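Local coordinates for protein possible MarR-transcriptional regulator (Streptomyces coelicolor, PDB 4B8X) that is of unknown biological function but, as a MarR-family winged-helix protein, probably binds DNA and regulates transcription, at residues Val27-Leu33 with Ala107-Leu112; Ala36-Leu41 with Thr71-Leu75; Ser78-Ala82 with Ala95-Gly101. All coordinates share one frame; numbering follows the deposited sequence. Where two conformers were deposited one is given.

Contact 1. Residues Val27-Leu33 with Ala107-Leu112; sequences VVKPYGL and AATRDL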
ATOM      1  N   VAL A  27      -5.626   8.049 -12.772  1.00 13.36           N
ATOM      2  CA  VAL A  27      -6.201   7.639 -14.040  1.00 13.14           C
ATOM      3  C   VAL A  27      -7.697   7.300 -13.882  1.00 12.75           C
ATOM      4  O   VAL A  27      -8.487   7.560 -14.785  1.00 14.08           O
ATOM      5  CB  VAL A  27      -5.423   6.442 -14.633  1.00 13.06           C
ATOM      6  CG1 VAL A  27      -6.127   5.874 -15.845  1.00 14.83           C
ATOM      7  CG2 VAL A  27      -3.993   6.816 -14.996  1.00 14.64           C
ATOM      8  N   VAL A  28      -8.086   6.680 -12.769  1.00 11.86           N
ATOM      9  CA  VAL A  28      -9.476   6.243 -12.623  1.00 12.37           C
ATOM     10  C   VAL A  28     -10.369   7.269 -11.939  1.00 13.54           C
ATOM     11  O   VAL A  28     -11.598   7.138 -11.973  1.00 13.67           O
ATOM     12  CB  VAL A  28      -9.596   4.861 -11.929  1.00 11.85           C
ATOM     13  CG1 VAL A  28      -8.823   3.810 -12.708  1.00 13.20           C
ATOM     14  CG2 VAL A  28      -9.145   4.888 -10.489  1.00 13.35           C
ATOM     15  N   LYS A  29      -9.779   8.320 -11.374  1.00 13.93           N
ATOM     16  CA  LYS A  29     -10.541   9.396 -10.729  1.00 14.41           C
ATOM     17  C   LYS A  29     -11.625  10.043 -11.623  1.00 14.41           C
ATOM     18  O   LYS A  29     -12.722  10.268 -11.130  1.00 17.08           O
ATOM     19  CB  LYS A  29      -9.592  10.460 -10.154  1.00 15.78           C
ATOM     20  CG  LYS A  29     -10.262  11.543  -9.313  1.00 20.02           C
ATOM     21  CD  LYS A  29      -9.261  12.610  -8.878  1.00 23.78           C
ATOM     22  CE  LYS A  29      -9.921  13.792  -8.180  1.00 28.43           C
ATOM     23  NZ  LYS A  29     -10.179  13.468  -6.752  1.00 36.61           N
ATOM     24  N   PRO A  30     -11.353  10.286 -12.917  1.00 15.56           N
ATOM     25  CA  PRO A  30     -12.401  10.900 -13.754  1.00 17.49           C
ATOM     26  C   PRO A  30     -13.654  10.032 -13.910  1.00 16.84           C
ATOM     27  O   PRO A  30     -14.714  10.552 -14.260  1.00 20.47           O
ATOM     28  CB  PRO A  30     -11.706  11.098 -15.100  1.00 20.75           C
ATOM     29  CG  PRO A  30     -10.261  11.150 -14.777  1.00 19.52           C
ATOM     30  CD  PRO A  30     -10.058  10.235 -13.614  1.00 17.16           C
ATOM     31  N   TYR A  31     -13.536   8.730 -13.654  1.00 15.21           N
ATOM     32  CA  TYR A  31     -14.681   7.824 -13.664  1.00 17.36           C
ATOM     33  C   TYR A  31     -15.404   7.741 -12.315  1.00 17.53           C
ATOM     34  O   TYR A  31     -16.346   6.954 -12.166  1.00 19.30           O
ATOM     35  CB  TYR A  31     -14.232   6.429 -14.083  1.00 17.58           C
ATOM     36  CG  TYR A  31     -13.612   6.431 -15.444  1.00 16.38           C
ATOM     37  CD1 TYR A  31     -14.404   6.483 -16.573  1.00 19.09           C
ATOM     38  CD2 TYR A  31     -12.229   6.438 -15.609  1.00 16.71           C
ATOM     39  CE1 TYR A  31     -13.835   6.516 -17.836  1.00 19.97           C
ATOM     40  CE2 TYR A  31     -11.649   6.469 -16.863  1.00 16.89           C
ATOM     41  CZ  TYR A  31     -12.466   6.513 -17.980  1.00 17.69           C
ATOM     42  OH  TYR A  31     -11.923   6.543 -19.237  1.00 21.60           O
ATOM     43  N   GLY A  32     -14.969   8.532 -11.338  1.00 16.49           N
ATOM     44  CA  GLY A  32     -15.542   8.496  -9.998  1.00 18.74           C
ATOM     45  C   GLY A  32     -15.027   7.336  -9.155  1.00 17.51           C
ATOM     46  O   GLY A  32     -15.582   7.030  -8.098  1.00 21.60           O
ATOM     47  N   LEU A  33     -13.943   6.708  -9.608  1.00 15.15           N
ATOM     48  CA  LEU A  33     -13.402   5.523  -8.950  1.00 13.49           C
ATOM     49  C   LEU A  33     -12.139   5.843  -8.185  1.00 13.86           C
ATOM     50  O   LEU A  33     -11.468   6.817  -8.487  1.00 14.47           O
ATOM     51  CB  LEU A  33     -13.033   4.452  -9.995  1.00 13.41           C
ATOM     52  CG  LEU A  33     -14.190   3.921 -10.843  1.00 14.75           C
ATOM     53  CD1 LEU A  33     -13.649   3.083 -11.977  1.00 16.34           C
ATOM     54  CD2 LEU A  33     -15.162   3.126  -9.994  1.00 17.32           C
ATOM     55  N   ALA A 107     -13.666   1.392 -20.113  1.00 13.98           N
ATOM     56  CA  ALA A 107     -13.011   2.658 -20.387  1.00 14.37           C
ATOM     57  C   ALA A 107     -11.808   2.869 -19.465  1.00 14.30           C
ATOM     58  O   ALA A 107     -10.732   3.295 -19.924  1.00 14.95           O
ATOM     59  CB  ALA A 107     -14.005   3.801 -20.268  1.00 17.51           C
ATOM     60  N   ALA A 108     -11.983   2.579 -18.175  1.00 12.76           N
ATOM     61  CA  ALA A 108     -10.888   2.765 -17.222  1.00 13.35           C
ATOM     62  C   ALA A 108      -9.721   1.814 -17.547  1.00 12.45           C
ATOM     63  O   ALA A 108      -8.560   2.219 -17.461  1.00 13.00           O
ATOM     64  CB  ALA A 108     -11.418   2.548 -15.806  1.00 14.43           C
ATOM     65  N   THR A 109     -10.025   0.565 -17.897  1.00 13.13           N
ATOM     66  CA  THR A 109      -8.980  -0.383 -18.268  1.00 12.41           C
ATOM     67  C   THR A 109      -8.180   0.076 -19.483  1.00 13.85           C
ATOM     68  O   THR A 109      -6.953  -0.033 -19.496  1.00 13.57           O
ATOM     69  CB  THR A 109      -9.550  -1.788 -18.488  1.00 15.22           C
ATOM     70  OG1 THR A 109     -10.149  -2.211 -17.261  1.00 15.91           O
ATOM     71  CG2 THR A 109      -8.474  -2.789 -18.937  1.00 16.74           C
ATOM     72  N   ARG A 110      -8.869   0.588 -20.498  1.00 14.48           N
ATOM     73  CA  ARG A 110      -8.146   1.087 -21.669  0.50 14.46           C
ATOM     74  C   ARG A 110      -7.197   2.217 -21.287  1.00 14.02           C
ATOM     75  O   ARG A 110      -6.061   2.225 -21.755  1.00 15.23           O
ATOM     76  CB  ARG A 110      -9.088   1.560 -22.770  0.50 15.61           C
ATOM     77  CG  ARG A 110      -8.393   1.946 -24.068  0.50 20.05           C
ATOM     78  CD  ARG A 110      -8.883   3.290 -24.587  0.50 20.88           C
ATOM     79  NE  ARG A 110      -8.290   4.387 -23.829  0.50 22.03           N
ATOM     80  CZ  ARG A 110      -7.086   4.891 -24.057  0.50 22.24           C
ATOM     81  NH1 ARG A 110      -6.339   4.421 -25.059  0.50 25.98           N
ATOM     82  NH2 ARG A 110      -6.636   5.886 -23.300  0.50 24.12           N
ATOM     83  N   ASP A 111      -7.638   3.132 -20.425  1.00 13.09           N
ATOM     84  CA  ASP A 111      -6.770   4.212 -19.992  1.00 13.81           C
ATOM     85  C   ASP A 111      -5.566   3.691 -19.191  1.00 12.12           C
ATOM     86  O   ASP A 111      -4.436   4.135 -19.408  1.00 13.30           O
ATOM     87  CB  ASP A 111      -7.540   5.212 -19.131  1.00 15.78           C
ATOM     88  CG  ASP A 111      -8.512   6.082 -19.906  1.00 18.28           C
ATOM     89  OD1 ASP A 111      -8.537   6.027 -21.151  1.00 20.60           O
ATOM     90  OD2 ASP A 111      -9.254   6.822 -19.220  1.00 20.84           O
ATOM     91  N   LEU A 112      -5.805   2.767 -18.255  1.00 12.10           N
ATOM     92  CA  LEU A 112      -4.723   2.191 -17.437  1.00 11.30           C
ATOM     93  C   LEU A 112      -3.709   1.453 -18.313  1.00 12.16           C
ATOM     94  O   LEU A 112      -2.493   1.565 -18.122  1.00 13.33           O
ATOM     95  CB  LEU A 112      -5.286   1.266 -16.352  1.00 10.74           C
ATOM     96  CG  LEU A 112      -6.027   2.003 -15.245  1.00 10.57           C
ATOM     97  CD1 LEU A 112      -6.969   1.063 -14.544  1.00 11.58           C
ATOM     98  CD2 LEU A 112      -5.014   2.613 -14.294  1.00 12.31           C
TER
HETATM   99  O   HOH W   1      -8.337   8.590 -17.326  1.00 18.76           O
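D111 OD2 accepts two hydrogen bonds at once, one from the Y31 hydroxyl (OH to OD2 2.7 Å) and one from water 1, which also donates to V27 O. These two bonds tie the end of helix 5-28 and the 3-10 turn after it to helix 99-114 in this MarR-type winged-helix fold. The phenol oxygen stands above the carboxylate, 49° out of its plane, whereas OD2 lies at the edge of the ring and near the ring plane; the two planes are 43° apart. With CG beside its own backbone N (chi1 -59°), Y31 sets one ring face over A108 N, off toward the rim, and A107 CB approaches CE1 obliquely at 3.6 Å. Replacing D111 by an alanine would probably leave the Y31 hydroxyl and the bridging water without their shared acceptor and the phenol less firmly fixed at its outer end. Beside these polar atoms the contact is apolar. V27 CG1 reaches D111 CB at 3.6 Å and L112 CD2 at 3.8 Å, and M115 extends this patch from beyond the helix segment. V28 CG1 meets the other branch of the same leucine, 3.8 Å from L112 CD1.

Contact 2. Residues Ala36-Leu41 with Thr71-Leu75; sequences ARYEAL and TVDRL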
ATOM      1  N   ALA A  36      -9.108   0.822  -5.785  1.00 13.97           N
ATOM      2  CA  ALA A  36      -9.771  -0.254  -5.053  1.00 15.50           C
ATOM      3  C   ALA A  36     -11.165  -0.543  -5.649  1.00 13.04           C
ATOM      4  O   ALA A  36     -11.576  -1.704  -5.794  1.00 14.56           O
ATOM      5  CB  ALA A  36      -9.883   0.104  -3.573  1.00 17.82           C
ATOM      6  N   ARG A  37     -11.906   0.495  -5.980  1.00 12.42           N
ATOM      7  CA  ARG A  37     -13.221   0.294  -6.576  1.00 12.62           C
ATOM      8  C   ARG A  37     -13.130  -0.263  -7.993  1.00 11.66           C
ATOM      9  O   ARG A  37     -13.937  -1.109  -8.390  1.00 12.10           O
ATOM     10  CB  ARG A  37     -14.053   1.574  -6.524  1.00 13.95           C
ATOM     11  CG  ARG A  37     -14.324   1.996  -5.081  1.00 16.00           C
ATOM     12  CD  ARG A  37     -15.582   2.832  -4.946  1.00 18.21           C
ATOM     13  NE  ARG A  37     -15.428   4.196  -5.463  1.00 18.43           N
ATOM     14  CZ  ARG A  37     -14.910   5.218  -4.781  1.00 18.75           C
ATOM     15  NH1 ARG A  37     -14.398   5.027  -3.576  1.00 21.26           N
ATOM     16  NH2 ARG A  37     -14.853   6.419  -5.332  1.00 21.17           N
ATOM     17  N   TYR A  38     -12.125   0.182  -8.739  1.00 11.47           N
ATOM     18  CA  TYR A  38     -11.838  -0.367 -10.054  1.00 11.58           C
ATOM     19  C   TYR A  38     -11.570  -1.862  -9.951  1.00 11.16           C
ATOM     20  O   TYR A  38     -12.112  -2.638 -10.735  1.00 11.32           O
ATOM     21  CB  TYR A  38     -10.655   0.397 -10.674  1.00 11.14           C
ATOM     22  CG  TYR A  38     -10.074  -0.294 -11.875  1.00 12.71           C
ATOM     23  CD1 TYR A  38     -10.686  -0.166 -13.121  1.00 12.25           C
ATOM     24  CD2 TYR A  38      -8.941  -1.081 -11.776  1.00 11.73           C
ATOM     25  CE1 TYR A  38     -10.178  -0.827 -14.214  1.00 12.26           C
ATOM     26  CE2 TYR A  38      -8.425  -1.762 -12.853  1.00 13.26           C
ATOM     27  CZ  TYR A  38      -9.031  -1.620 -14.073  1.00 12.07           C
ATOM     28  OH  TYR A  38      -8.516  -2.282 -15.141  1.00 14.87           O
ATOM     29  N   GLU A  39     -10.741  -2.265  -8.998  1.00 11.10           N
ATOM     30  CA  GLU A  39     -10.396  -3.672  -8.871  1.00 12.51           C
ATOM     31  C   GLU A  39     -11.626  -4.523  -8.585  1.00 11.76           C
ATOM     32  O   GLU A  39     -11.739  -5.654  -9.058  1.00 12.08           O
ATOM     33  CB  GLU A  39      -9.354  -3.886  -7.784  1.00 15.16           C
ATOM     34  CG  GLU A  39      -7.991  -3.269  -8.079  1.00 18.11           C
ATOM     35  CD  GLU A  39      -7.060  -3.319  -6.862  1.00 25.69           C
ATOM     36  OE1 GLU A  39      -7.303  -2.662  -5.808  1.00 30.68           O
ATOM     37  OE2 GLU A  39      -6.065  -4.023  -6.973  1.00 31.50           O
ATOM     38  N   ALA A  40     -12.548  -4.004  -7.792  1.00 11.86           N
ATOM     39  CA  ALA A  40     -13.782  -4.747  -7.499  1.00 11.16           C
ATOM     40  C   ALA A  40     -14.632  -4.950  -8.771  1.00 11.20           C
ATOM     41  O   ALA A  40     -15.188  -6.044  -9.006  1.00 11.97           O
ATOM     42  CB  ALA A  40     -14.583  -4.045  -6.415  1.00 12.70           C
ATOM     43  N   LEU A  41     -14.746  -3.908  -9.591  1.00 10.95           N
ATOM     44  CA  LEU A  41     -15.478  -4.022 -10.849  1.00 10.84           C
ATOM     45  C   LEU A  41     -14.811  -5.053 -11.754  1.00 10.81           C
ATOM     46  O   LEU A  41     -15.497  -5.877 -12.379  1.00 11.86           O
ATOM     47  CB  LEU A  41     -15.557  -2.703 -11.594  1.00 11.40           C
ATOM     48  CG  LEU A  41     -16.418  -1.617 -10.953  1.00 12.19           C
ATOM     49  CD1 LEU A  41     -16.283  -0.297 -11.680  1.00 13.33           C
ATOM     50  CD2 LEU A  41     -17.879  -2.054 -10.929  1.00 13.75           C
ATOM     51  N   THR A  71     -16.701  -0.024  -0.545  1.00 14.94           N
ATOM     52  CA  THR A  71     -16.484  -0.091  -1.996  1.00 15.83           C
ATOM     53  C   THR A  71     -17.740  -0.414  -2.788  1.00 14.60           C
ATOM     54  O   THR A  71     -18.075   0.307  -3.753  1.00 15.42           O
ATOM     55  CB  THR A  71     -15.364  -1.100  -2.291  1.00 16.55           C
ATOM     56  OG1 THR A  71     -14.132  -0.474  -1.959  1.00 17.89           O
ATOM     57  CG2 THR A  71     -15.350  -1.556  -3.777  1.00 17.64           C
ATOM     58  N   VAL A  72     -18.434  -1.468  -2.392  1.00 14.71           N
ATOM     59  CA  VAL A  72     -19.660  -1.883  -3.084  1.00 16.61           C
ATOM     60  C   VAL A  72     -20.700  -0.791  -2.986  1.00 16.54           C
ATOM     61  O   VAL A  72     -21.357  -0.472  -3.972  1.00 16.88           O
ATOM     62  CB  VAL A  72     -20.212  -3.216  -2.527  1.00 17.11           C
ATOM     63  CG1 VAL A  72     -21.651  -3.504  -3.014  1.00 19.50           C
ATOM     64  CG2 VAL A  72     -19.284  -4.373  -2.899  1.00 19.15           C
ATOM     65  N   ASP A  73     -20.852  -0.202  -1.797  1.00 18.28           N
ATOM     66  CA  ASP A  73     -21.925   0.775  -1.598  1.00 17.90           C
ATOM     67  C   ASP A  73     -21.581   2.047  -2.432  1.00 15.39           C
ATOM     68  O   ASP A  73     -22.473   2.672  -3.018  1.00 18.49           O
ATOM     69  CB  ASP A  73     -22.251   0.997  -0.095  1.00 19.32           C
ATOM     70  CG  ASP A  73     -23.104  -0.159   0.525  1.00 23.53           C
ATOM     71  OD1 ASP A  73     -23.398  -1.171  -0.143  1.00 30.43           O
ATOM     72  OD2 ASP A  73     -23.501  -0.072   1.726  1.00 25.91           O
ATOM     73  N   ARG A  74     -20.306   2.427  -2.554  1.00 18.29           N
ATOM     74  CA  ARG A  74     -19.936   3.562  -3.411  0.50 16.83           C
ATOM     75  C   ARG A  74     -20.141   3.247  -4.909  1.00 16.29           C
ATOM     76  O   ARG A  74     -20.480   4.124  -5.700  1.00 20.27           O
ATOM     77  CB  ARG A  74     -18.488   4.004  -3.150  0.50 18.17           C
ATOM     78  CG  ARG A  74     -18.225   4.573  -1.759  0.50 16.92           C
ATOM     79  CD  ARG A  74     -18.736   5.995  -1.620  0.50 19.05           C
ATOM     80  NE  ARG A  74     -18.352   6.840  -2.745  0.50 23.55           N
ATOM     81  CZ  ARG A  74     -17.551   7.899  -2.661  0.50 23.60           C
ATOM     82  NH1 ARG A  74     -17.035   8.271  -1.494  0.50 27.40           N
ATOM     83  NH2 ARG A  74     -17.276   8.591  -3.755  0.50 24.94           N
ATOM     84  N   LEU A  75     -19.946   1.988  -5.296  1.00 15.06           N
ATOM     85  CA  LEU A  75     -20.217   1.560  -6.668  1.00 14.16           C
ATOM     86  C   LEU A  75     -21.728   1.604  -6.922  1.00 14.52           C
ATOM     87  O   LEU A  75     -22.154   1.990  -8.017  1.00 15.46           O
ATOM     88  CB  LEU A  75     -19.639   0.175  -6.972  1.00 12.96           C
ATOM     89  CG  LEU A  75     -18.104   0.150  -7.034  1.00 12.82           C
ATOM     90  CD1 LEU A  75     -17.597  -1.295  -7.024  1.00 14.47           C
ATOM     91  CD2 LEU A  75     -17.571   0.903  -8.245  1.00 13.85           C
TER
HETATM   92  O   HOH W   2     -17.529   4.679  -7.365  1.00 20.11           O
HETATM   93  O   HOH W   3     -14.206   2.473  -1.596  1.00 23.12           O
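The guanidinium groups of R37 and R74 lie face to face, centres 4.3 Å apart and planes at 26°. R74 NE sits over the centre of the R37 group, R37 CZ lies above the R74 group toward its rim, and water 3 meets the R37 edge in plane. R74 was deposited in two conformers, so the stack is certain only for one of them. The contact crosses helix 35-45 over helix 65-77, which by its place in the winged helix-turn-helix fold is probably the recognition helix; the segment axes come within 9.8 Å at an angle of 83°, almost perpendicular.

Two like charges lie close here, yet R37 has other partners: NH2 donates to G32 O, NE to water 2 and NH1 to water 3, and these acceptors are likely to offset part of the repulsion. Water 3 also hydrogen-bonds T71 OG1, so it bridges the two helices. A bend in the R37 chain (chi3 -73°) turns the guanidinium back across R74, with R37 CD 3.6 Å from R74 CB.

Nearer the core the contact is apolar. The methyl of T71 points at the small A40, CG2 to CB 3.7 Å, while the hydroxyl of the same residue serves the water. One turn on, L75 spreads both branches against helix 35-45: CD1 lies 4.1 Å from A40 CB and 3.9 Å from R37 O. L33, L80 and V81 also pack against this leucine. Both branches also touch L41, L75 CD2 coming within 3.9 Å of L41 CD1.

Contact 3. Residues Ser78-Ala82 with Ala95-Gly101; sequences SGLVA and ATITDKG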
ATOM      1  N   SER A  78     -22.900   5.135  -7.490  1.00 19.68           N
ATOM      2  CA  SER A  78     -22.543   5.563  -8.848  1.00 18.74           C
ATOM      3  C   SER A  78     -23.315   4.819  -9.979  1.00 18.54           C
ATOM      4  O   SER A  78     -23.086   5.094 -11.179  1.00 20.54           O
ATOM      5  CB  SER A  78     -21.019   5.382  -9.085  1.00 21.09           C
ATOM      6  OG  SER A  78     -20.232   6.079  -8.111  1.00 29.67           O
ATOM      7  N   GLY A  79     -24.198   3.889  -9.614  1.00 17.09           N
ATOM      8  CA  GLY A  79     -24.930   3.096 -10.608  1.00 15.68           C
ATOM      9  C   GLY A  79     -24.161   1.995 -11.307  1.00 15.41           C
ATOM     10  O   GLY A  79     -24.615   1.481 -12.332  1.00 15.50           O
ATOM     11  N   LEU A  80     -23.023   1.617 -10.730  1.00 13.04           N
ATOM     12  CA  LEU A  80     -22.116   0.653 -11.370  1.00 12.45           C
ATOM     13  C   LEU A  80     -22.297  -0.790 -10.885  1.00 12.09           C
ATOM     14  O   LEU A  80     -21.833  -1.722 -11.557  1.00 12.34           O
ATOM     15  CB  LEU A  80     -20.669   1.112 -11.162  1.00 11.98           C
ATOM     16  CG  LEU A  80     -20.381   2.567 -11.558  1.00 12.76           C
ATOM     17  CD1 LEU A  80     -18.898   2.864 -11.354  1.00 14.65           C
ATOM     18  CD2 LEU A  80     -20.826   2.932 -12.982  1.00 15.72           C
ATOM     19  N   VAL A  81     -22.934  -0.964  -9.729  1.00 11.90           N
ATOM     20  CA  VAL A  81     -23.216  -2.239  -9.138  1.00 12.35           C
ATOM     21  C   VAL A  81     -24.630  -2.143  -8.535  1.00 12.29           C
ATOM     22  O   VAL A  81     -25.090  -1.050  -8.184  1.00 13.54           O
ATOM     23  CB  VAL A  81     -22.167  -2.545  -8.030  1.00 14.26           C
ATOM     24  CG1 VAL A  81     -22.611  -3.663  -7.074  1.00 16.60           C
ATOM     25  CG2 VAL A  81     -20.826  -2.847  -8.680  1.00 13.70           C
ATOM     26  N   ALA A  82     -25.285  -3.288  -8.438  1.00 12.50           N
ATOM     27  CA  ALA A  82     -26.526  -3.471  -7.699  1.00 14.84           C
ATOM     28  C   ALA A  82     -26.360  -4.588  -6.667  1.00 14.35           C
ATOM     29  O   ALA A  82     -25.624  -5.522  -6.873  1.00 15.46           O
ATOM     30  CB  ALA A  82     -27.658  -3.807  -8.670  1.00 18.96           C
ATOM     31  N   ALA A  95     -23.338  -8.844  -4.904  1.00 13.45           N
ATOM     32  CA  ALA A  95     -23.065  -7.650  -5.677  1.00 12.93           C
ATOM     33  C   ALA A  95     -22.971  -8.021  -7.163  1.00 13.55           C
ATOM     34  O   ALA A  95     -22.281  -8.968  -7.491  1.00 14.77           O
ATOM     35  CB  ALA A  95     -21.777  -6.981  -5.211  1.00 16.33           C
ATOM     36  N   THR A  96     -23.676  -7.294  -8.033  1.00 12.94           N
ATOM     37  CA  THR A  96     -23.729  -7.583  -9.467  1.00 12.75           C
ATOM     38  C   THR A  96     -23.360  -6.318 -10.235  1.00 13.12           C
ATOM     39  O   THR A  96     -23.929  -5.268  -9.997  1.00 14.17           O
ATOM     40  CB  THR A  96     -25.138  -8.037  -9.882  1.00 16.25           C
ATOM     41  OG1 THR A  96     -25.584  -9.100  -9.026  1.00 19.22           O
ATOM     42  CG2 THR A  96     -25.142  -8.473 -11.343  1.00 18.20           C
ATOM     43  N   ILE A  97     -22.419  -6.429 -11.177  1.00 12.48           N
ATOM     44  CA  ILE A  97     -22.055  -5.272 -11.997  1.00 11.83           C
ATOM     45  C   ILE A  97     -23.177  -4.959 -12.978  1.00 13.75           C
ATOM     46  O   ILE A  97     -23.770  -5.865 -13.571  1.00 15.69           O
ATOM     47  CB  ILE A  97     -20.705  -5.507 -12.719  1.00 11.78           C
ATOM     48  CG1 ILE A  97     -20.162  -4.220 -13.329  1.00 11.42           C
ATOM     49  CG2 ILE A  97     -20.819  -6.642 -13.735  1.00 14.95           C
ATOM     50  CD1 ILE A  97     -18.730  -4.359 -13.820  1.00 12.86           C
ATOM     51  N   THR A  98     -23.468  -3.673 -13.132  1.00 12.57           N
ATOM     52  CA  THR A  98     -24.494  -3.209 -14.040  1.00 13.72           C
ATOM     53  C   THR A  98     -23.879  -2.980 -15.435  1.00 13.96           C
ATOM     54  O   THR A  98     -22.663  -2.958 -15.599  1.00 13.77           O
ATOM     55  CB  THR A  98     -25.108  -1.896 -13.561  1.00 14.03           C
ATOM     56  OG1 THR A  98     -24.115  -0.858 -13.632  1.00 14.17           O
ATOM     57  CG2 THR A  98     -25.673  -2.021 -12.122  1.00 15.86           C
ATOM     58  N   ASP A  99     -24.721  -2.792 -16.432  1.00 14.56           N
ATOM     59  CA  ASP A  99     -24.216  -2.419 -17.756  1.00 15.42           C
ATOM     60  C   ASP A  99     -23.391  -1.116 -17.736  1.00 14.36           C
ATOM     61  O   ASP A  99     -22.357  -1.029 -18.395  1.00 14.91           O
ATOM     62  CB  ASP A  99     -25.361  -2.312 -18.781  1.00 18.46           C
ATOM     63  CG  ASP A  99     -25.949  -3.658 -19.167  1.00 20.92           C
ATOM     64  OD1 ASP A  99     -25.390  -4.720 -18.817  1.00 24.34           O
ATOM     65  OD2 ASP A  99     -26.995  -3.645 -19.841  1.00 29.58           O
ATOM     66  N   LYS A 100     -23.818  -0.129 -16.951  1.00 14.53           N
ATOM     67  CA  LYS A 100     -23.035   1.099 -16.793  1.00 14.90           C
ATOM     68  C   LYS A 100     -21.675   0.767 -16.153  1.00 13.31           C
ATOM     69  O   LYS A 100     -20.640   1.277 -16.577  1.00 14.26           O
ATOM     70  CB  LYS A 100     -23.809   2.127 -15.965  1.00 17.41           C
ATOM     71  CG  LYS A 100     -23.061   3.438 -15.816  1.00 17.90           C
ATOM     72  CD  LYS A 100     -23.840   4.407 -14.943  1.00 22.82           C
ATOM     73  CE  LYS A 100     -23.167   5.770 -14.825  1.00 24.23           C
ATOM     74  NZ  LYS A 100     -23.746   6.633 -13.739  1.00 31.35           N
ATOM     75  N   GLY A 101     -21.679  -0.118 -15.153  1.00 12.44           N
ATOM     76  CA  GLY A 101     -20.438  -0.600 -14.545  1.00 12.58           C
ATOM     77  C   GLY A 101     -19.489  -1.215 -15.549  1.00 11.91           C
ATOM     78  O   GLY A 101     -18.277  -0.965 -15.527  1.00 11.64           O
TER
HETATM   79  O   HOH W   4     -27.047  -8.330  -7.033  1.00 24.55           O
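T98 and G79 meet through the T98 hydroxyl, which donates to G79 O, OG1 to O 2.7 Å, in the carbonyl plane and on a lone pair. The T98 amide bonds to the next carbonyl, N to L80 O 3.0 Å; its N-H points almost straight at the oxygen (176°) but arrives 51° out of the carbonyl plane. Farther along, A82 and T96 form an antiparallel hydrogen-bonded pair, with A82 N to T96 O and T96 N to A82 O both 2.9 Å, while V81 and I97 make the neighbouring non-hydrogen-bonded pair. These bonds close the base of the hairpin 81-85/93-97, the wing of the winged-helix fold.

What positions this first shell is the start of helix 99-114. T98 is its N-cap: OG1, placed between the backbone N and the carbonyl carbon (chi1 67°), accepts from G101 N at 3.0 Å. G101 CA packs 3.5 Å from L80 O, and a side chain on G101 would collide with that oxygen. K100 runs fully extended beside the turn, its CG 3.6 Å from L80 CD2, and ends with NZ donating to S78 O at 3.1 Å. On the other segment G79, at positive phi, closes helix 65-77 in a Schellman motif, and S78 OG bonds back to R74 O.

Farther out, V81 and I97 turn one face of the hairpin toward L41 of helix 35-45, and A95 is bonded through its backbone to L52 of the third strand. Because the T98 hydroxyl donates to G79 O and accepts from G101 N, its proton has a defined direction, and one side chain couples the end of helix 65-77 to the beginning of helix 99-114.

The three contacts share one core; along the chain, contacts 2 and 3 come in series between the two segments of contact 1. Contacts 1 and 2, with centres about 12 Å apart, meet where T109 OG1 lies 2.7 Å from Y38 OH, a probable hydrogen bond, and L33 CD2 packs 3.7 Å from L75 CD2. Contacts 2 and 3 are nearer, about 10 Å between centres; L80 N lies 2.9 Å from L75 O. Contacts 1 and 3 share helix 99-114 and lie about 15 Å apart, linked by L33 CD2 to L80 CD1 at 4.0 Å. Together they connect the likely recognition helix and the wing to helices 35-45 and 99-114 and the end of helix 5-28.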